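PDB 3IH6: putative zinc protease from Bordetella pertussis, which is probably a zinc-dependent metalloendopeptidase of the M16 family, represented here by a fragment that includes part of a domain of the inactive type. Local coordinates for residues Val42-Ala47 and Val178-Arg183; Thr49-Thr54 and Ala106-Leu111. All coordinates share one frame; numbering follows the deposited sequence.

Overall arrangement
Both contacts belong to the core of an alpha/beta fragment in which helices cover a five-stranded antiparallel sheet, and both rely on helix 39-52. Contact 1 sets its first half against the end of helix 170-180; contact 2 sets its last turn against the C-terminal part of helix 97-109. Their centres lie about 9 Å apart, and Leu-181 of contact 1 touches Leu-51 of contact 2, which makes one continuous patch of leucines. Neither contact has a hydrogen bond across it. Contact 1 adds the base of a partly exposed tyrosine, whereas contact 2 is leucine alone and is flanked by hydroxyl bonds within its own segments, near the ends of the helices.

Contact 1: residues Val42-Ala47 and Val178-Arg183; sequences VGLDLA and VAYLVR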
loop_
_atom_site.group_PDB
_atom_site.type_symbol
_atom_site.label_atom_id
_atom_site.label_comp_id
_atom_site.label_asym_id
_atom_site.label_seq_id
_atom_site.Cartn_x
_atom_site.Cartn_y
_atom_site.Cartn_z
ATOM N N VAL E 42 -1.427 10.607 25.155
ATOM C CA VAL E 42 -2.411 10.731 24.086
ATOM C C VAL E 42 -2.994 12.116 23.979
ATOM O O VAL E 42 -3.355 12.541 22.855
ATOM C CB VAL E 42 -3.518 9.663 24.063
ATOM C CG1 VAL E 42 -2.904 8.306 23.972
ATOM C CG2 VAL E 42 -4.411 9.772 25.234
ATOM N N GLY E 43 -3.047 12.835 25.107
ATOM C CA GLY E 43 -3.509 14.212 25.116
ATOM C C GLY E 43 -2.700 15.010 24.096
ATOM O O GLY E 43 -3.236 15.698 23.232
ATOM N N LEU E 44 -1.394 14.884 24.185
ATOM C CA LEU E 44 -0.517 15.644 23.328
ATOM C C LEU E 44 -0.585 15.121 21.896
ATOM O O LEU E 44 -0.399 15.880 20.934
ATOM C CB LEU E 44 0.914 15.591 23.862
ATOM C CG LEU E 44 1.885 16.668 23.363
ATOM C CD1 LEU E 44 1.337 18.056 23.492
ATOM C CD2 LEU E 44 3.236 16.550 24.036
ATOM N N ASP E 45 -0.879 13.835 21.766
ATOM C CA ASP E 45 -1.026 13.187 20.459
ATOM C C ASP E 45 -2.236 13.868 19.772
ATOM O O ASP E 45 -2.109 14.458 18.685
ATOM C CB ASP E 45 -1.261 11.694 20.726
ATOM C CG ASP E 45 -0.926 10.800 19.545
ATOM O OD1 ASP E 45 -0.377 11.311 18.551
ATOM O OD2 ASP E 45 -1.206 9.565 19.640
ATOM N N LEU E 46 -3.380 13.883 20.457
ATOM C CA LEU E 46 -4.622 14.507 19.929
ATOM C C LEU E 46 -4.468 16.012 19.673
ATOM O O LEU E 46 -4.911 16.500 18.652
ATOM C CB LEU E 46 -5.784 14.249 20.865
ATOM C CG LEU E 46 -6.121 12.765 21.068
ATOM C CD1 LEU E 46 -7.065 12.588 22.276
ATOM C CD2 LEU E 46 -6.703 12.220 19.761
ATOM N N ALA E 47 -3.808 16.714 20.606
ATOM C CA ALA E 47 -3.517 18.137 20.493
ATOM C C ALA E 47 -2.757 18.501 19.222
ATOM O O ALA E 47 -3.093 19.495 18.548
ATOM C CB ALA E 47 -2.732 18.581 21.676
ATOM N N VAL E 178 -1.420 22.196 27.518
ATOM C CA VAL E 178 -0.937 23.342 28.324
ATOM C C VAL E 178 0.349 23.091 29.158
ATOM O O VAL E 178 1.200 23.982 29.233
ATOM C CB VAL E 178 -2.048 24.028 29.134
ATOM C CG1 VAL E 178 -1.435 24.980 30.157
ATOM C CG2 VAL E 178 -2.958 24.810 28.191
ATOM N N ALA E 179 0.516 21.896 29.743
ATOM C CA ALA E 179 1.747 21.603 30.520
ATOM C C ALA E 179 3.004 21.287 29.680
ATOM O O ALA E 179 4.114 21.544 30.148
ATOM C CB ALA E 179 1.502 20.492 31.567
ATOM N N TYR E 180 2.836 20.734 28.470
ATOM C CA TYR E 180 3.958 20.417 27.586
ATOM C C TYR E 180 4.290 21.475 26.542
ATOM O O TYR E 180 5.440 21.549 26.062
ATOM C CB TYR E 180 3.804 19.003 26.951
ATOM C CG TYR E 180 4.005 17.966 28.020
ATOM C CD1 TYR E 180 2.954 17.613 28.879
ATOM C CD2 TYR E 180 5.273 17.436 28.278
ATOM C CE1 TYR E 180 3.151 16.713 29.940
ATOM C CE2 TYR E 180 5.469 16.531 29.332
ATOM C CZ TYR E 180 4.398 16.186 30.141
ATOM O OH TYR E 180 4.584 15.331 31.170
ATOM N N LEU E 181 3.317 22.291 26.153
ATOM C CA LEU E 181 3.627 23.297 25.133
ATOM C C LEU E 181 3.969 24.612 25.852
ATOM O O LEU E 181 3.151 25.542 25.978
ATOM C CB LEU E 181 2.546 23.379 24.053
ATOM C CG LEU E 181 2.273 22.039 23.344
ATOM C CD1 LEU E 181 1.102 22.107 22.373
ATOM C CD2 LEU E 181 3.515 21.502 22.592
ATOM N N VAL E 182 5.196 24.637 26.382
ATOM C CA VAL E 182 5.662 25.736 27.216
ATOM C C VAL E 182 7.048 26.160 26.793
ATOM O O VAL E 182 7.886 25.325 26.441
ATOM C CB VAL E 182 5.649 25.398 28.756
ATOM C CG1 VAL E 182 4.196 25.333 29.303
ATOM C CG2 VAL E 182 6.434 24.134 29.078
ATOM N N ARG E 183 7.291 27.469 26.811
ATOM C CA ARG E 183 8.600 28.015 26.433
ATOM C C ARG E 183 9.820 27.270 27.048
ATOM O O ARG E 183 10.787 26.951 26.317
ATOM C CB ARG E 183 8.672 29.498 26.735
ATOM C CG ARG E 183 10.074 30.036 26.517
ATOM C CD ARG E 183 10.129 31.495 26.132
ATOM N NE ARG E 183 11.486 31.752 25.646
ATOM C CZ ARG E 183 11.798 32.547 24.630
ATOM N NH1 ARG E 183 10.849 33.192 23.953
ATOM N NH2 ARG E 183 13.072 32.682 24.287
#
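Leu-44 meets Tyr-180 and Leu-181 in a small, purely apolar contact in the interior of the fragment, between the first half of helix 39-52 and the C-terminal end of helix 170-180. About 134 Å² is buried, and the nearest backbone pair, the CA atoms of Leu-44 and Tyr-180, is 7.8 Å apart. The forked end of Leu-44 serves both neighbours: its CD2 rests 3.9 Å from CB of Tyr-180, while its CD1 lies 4.1 Å from CG and 4.2 Å from CD2 of Leu-181. A first torsion of -161° swings CG of Leu-44 to the side opposite its backbone N and carries the fork across, where the two methyls part to one neighbour each; its chain runs at about a right angle to that of Tyr-180. Leucine suits this place because its two methyls diverge from one carbon and can meet different neighbours. Tyrosine suits the border of the core: its CB packs against Leu-44, the end of the side chain turns away, and the residue is partly exposed; the side chain also touches Pro-34 and Asp-40. Leu-181 is the first residue beyond the helix and the centre of an inverse gamma turn, in which Val-182 N makes a weak 3.1 Å bond to Tyr-180 O. The turn redirects the chain toward strand 187-191 while the buried leucine stays in the core. Asp-45 faces another side of helix 39-52, where its OD2 is hydrogen-bonded to NE1 of Trp-128. With no hydrogen bond or charge pair crossing between the segments, whatever stability the contact adds should come from van der Waals packing and the burial of apolar surface.

Contact 2: residues Thr49-Thr54 and Ala106-Leu111; sequences TILADT and ATLESL
Leu-51 meets Leu-108 and Leu-111 with no flat group between them, so no ring face or edge is packed here; branched methyl groups do all the touching. Here the last turn of helix 39-52 packs on the C-terminal part of helix 97-109 and the residues that follow, within the helical layer that covers the antiparallel sheet of the M16 domain. The CB of Leu-51 points toward the other segment. Its CD1 lies 3.8 Å from CD2 of Leu-108, and its CD2 meets CD2 of Leu-111 tip to tip at 3.7 Å. CD2 of Leu-108 also comes within 4.1 Å of CD2 of Leu-51, so it touches both branches of that fork. In Leu-108 the CB leaves to one side of the partner helix, yet with CG beside the backbone N (chi1 -70°) the end of the chain comes nearer. Leucine suits all three buried places, since its flexible fork fills space among similar groups and its side chain brings no polar atom that would need a partner. Arg-58 of helix 58-63 lies against Leu-51 and Leu-111. Polar groups gather beside the patch: the two carboxylate oxygens of the neighbouring Glu-109 are held by separate partners, OE1 in a salt bridge to Arg-186 and OE2 by the hydroxyl of Tyr-31. Hydroxyl residues fit the turns because they can bond to nearby backbone carbonyls. Thr-54 OG1 donates to Asp-53 O at 2.7 Å and accepts from Ser-56 N, while Ser-110 OG donates to Ala-106 O at 2.6 Å, tilted 27° from the carbonyl plane.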
loop_
_atom_site.group_PDB
_atom_site.type_symbol
_atom_site.label_atom_id
_atom_site.label_comp_id
_atom_site.label_asym_id
_atom_site.label_seq_id
_atom_site.Cartn_x
_atom_site.Cartn_y
_atom_site.Cartn_z
ATOM N N THR E 49 -2.733 17.177 16.418
ATOM C CA THR E 49 -3.658 17.117 15.275
ATOM C C THR E 49 -4.578 18.331 15.268
ATOM O O THR E 49 -4.888 18.859 14.204
ATOM C CB THR E 49 -4.577 15.876 15.364
ATOM O OG1 THR E 49 -3.820 14.691 15.251
ATOM C CG2 THR E 49 -5.634 15.869 14.276
ATOM N N ILE E 50 -5.026 18.765 16.451
ATOM C CA ILE E 50 -5.854 19.955 16.515
ATOM C C ILE E 50 -5.046 21.170 16.068
ATOM O O ILE E 50 -5.574 22.026 15.399
ATOM C CB ILE E 50 -6.404 20.215 17.923
ATOM C CG1 ILE E 50 -7.427 19.128 18.320
ATOM C CG2 ILE E 50 -6.964 21.676 18.029
ATOM C CD1 ILE E 50 -7.704 19.075 19.829
ATOM N N LEU E 51 -3.779 21.234 16.452
ATOM C CA LEU E 51 -2.908 22.367 16.134
ATOM C C LEU E 51 -2.443 22.437 14.709
ATOM O O LEU E 51 -2.206 23.539 14.169
ATOM C CB LEU E 51 -1.648 22.372 17.055
ATOM C CG LEU E 51 -2.067 22.527 18.526
ATOM C CD1 LEU E 51 -1.030 21.948 19.458
ATOM C CD2 LEU E 51 -2.414 23.984 18.868
ATOM N N ALA E 52 -2.272 21.285 14.091
ATOM C CA ALA E 52 -1.458 21.240 12.877
ATOM C C ALA E 52 -2.138 20.712 11.652
ATOM O O ALA E 52 -1.673 20.954 10.573
ATOM C CB ALA E 52 -0.135 20.464 13.149
ATOM N N ASP E 53 -3.256 20.021 11.808
ATOM C CA ASP E 53 -3.909 19.293 10.701
ATOM C C ASP E 53 -5.175 19.960 10.133
ATOM O O ASP E 53 -6.121 20.288 10.902
ATOM C CB ASP E 53 -4.225 17.888 11.219
ATOM C CG ASP E 53 -4.752 16.975 10.155
ATOM O OD1 ASP E 53 -4.198 16.988 9.053
ATOM O OD2 ASP E 53 -5.715 16.225 10.436
ATOM N N THR E 54 -5.199 20.137 8.805
ATOM C CA THR E 54 -6.268 20.855 8.032
ATOM C C THR E 54 -6.279 22.384 8.247
ATOM O O THR E 54 -5.813 22.885 9.286
ATOM C CB THR E 54 -7.733 20.358 8.308
ATOM O OG1 THR E 54 -8.231 21.046 9.459
ATOM C CG2 THR E 54 -7.792 18.822 8.527
ATOM N N ALA E 106 3.811 31.477 19.933
ATOM C CA ALA E 106 2.691 32.120 20.666
ATOM C C ALA E 106 1.411 31.297 20.613
ATOM O O ALA E 106 0.697 31.196 21.599
ATOM C CB ALA E 106 2.445 33.524 20.181
ATOM N N THR E 107 1.109 30.676 19.479
ATOM C CA THR E 107 -0.169 29.940 19.345
ATOM C C THR E 107 -0.089 28.692 20.190
ATOM O O THR E 107 -1.044 28.323 20.896
ATOM C CB THR E 107 -0.406 29.489 17.866
ATOM O OG1 THR E 107 -0.329 30.618 17.000
ATOM C CG2 THR E 107 -1.732 28.743 17.693
ATOM N N LEU E 108 1.062 28.041 20.109
ATOM C CA LEU E 108 1.284 26.771 20.795
ATOM C C LEU E 108 1.258 26.935 22.304
ATOM O O LEU E 108 0.646 26.144 23.000
ATOM C CB LEU E 108 2.613 26.140 20.363
ATOM C CG LEU E 108 2.699 25.608 18.936
ATOM C CD1 LEU E 108 4.146 25.174 18.572
ATOM C CD2 LEU E 108 1.690 24.507 18.644
ATOM N N GLU E 109 1.901 27.989 22.793
ATOM C CA GLU E 109 2.079 28.225 24.214
ATOM C C GLU E 109 1.020 29.119 24.864
ATOM O O GLU E 109 1.082 29.412 26.079
ATOM C CB GLU E 109 3.480 28.773 24.429
ATOM C CG GLU E 109 4.510 27.855 23.768
ATOM C CD GLU E 109 5.899 28.417 23.771
ATOM O OE1 GLU E 109 6.152 29.501 24.372
ATOM O OE2 GLU E 109 6.760 27.750 23.187
ATOM N N SER E 110 0.001 29.506 24.104
ATOM C CA SER E 110 -1.076 30.283 24.728
ATOM C C SER E 110 -2.482 29.660 24.656
ATOM O O SER E 110 -3.492 30.353 24.756
ATOM C CB SER E 110 -1.067 31.712 24.184
ATOM O OG SER E 110 -1.556 31.713 22.854
ATOM N N LEU E 111 -2.536 28.345 24.507
ATOM C CA LEU E 111 -3.794 27.613 24.423
ATOM C C LEU E 111 -4.590 27.786 25.714
ATOM O O LEU E 111 -5.820 27.588 25.748
ATOM C CB LEU E 111 -3.508 26.117 24.188
ATOM C CG LEU E 111 -2.874 25.801 22.839
ATOM C CD1 LEU E 111 -2.277 24.367 22.864
ATOM C CD2 LEU E 111 -3.875 25.972 21.692
#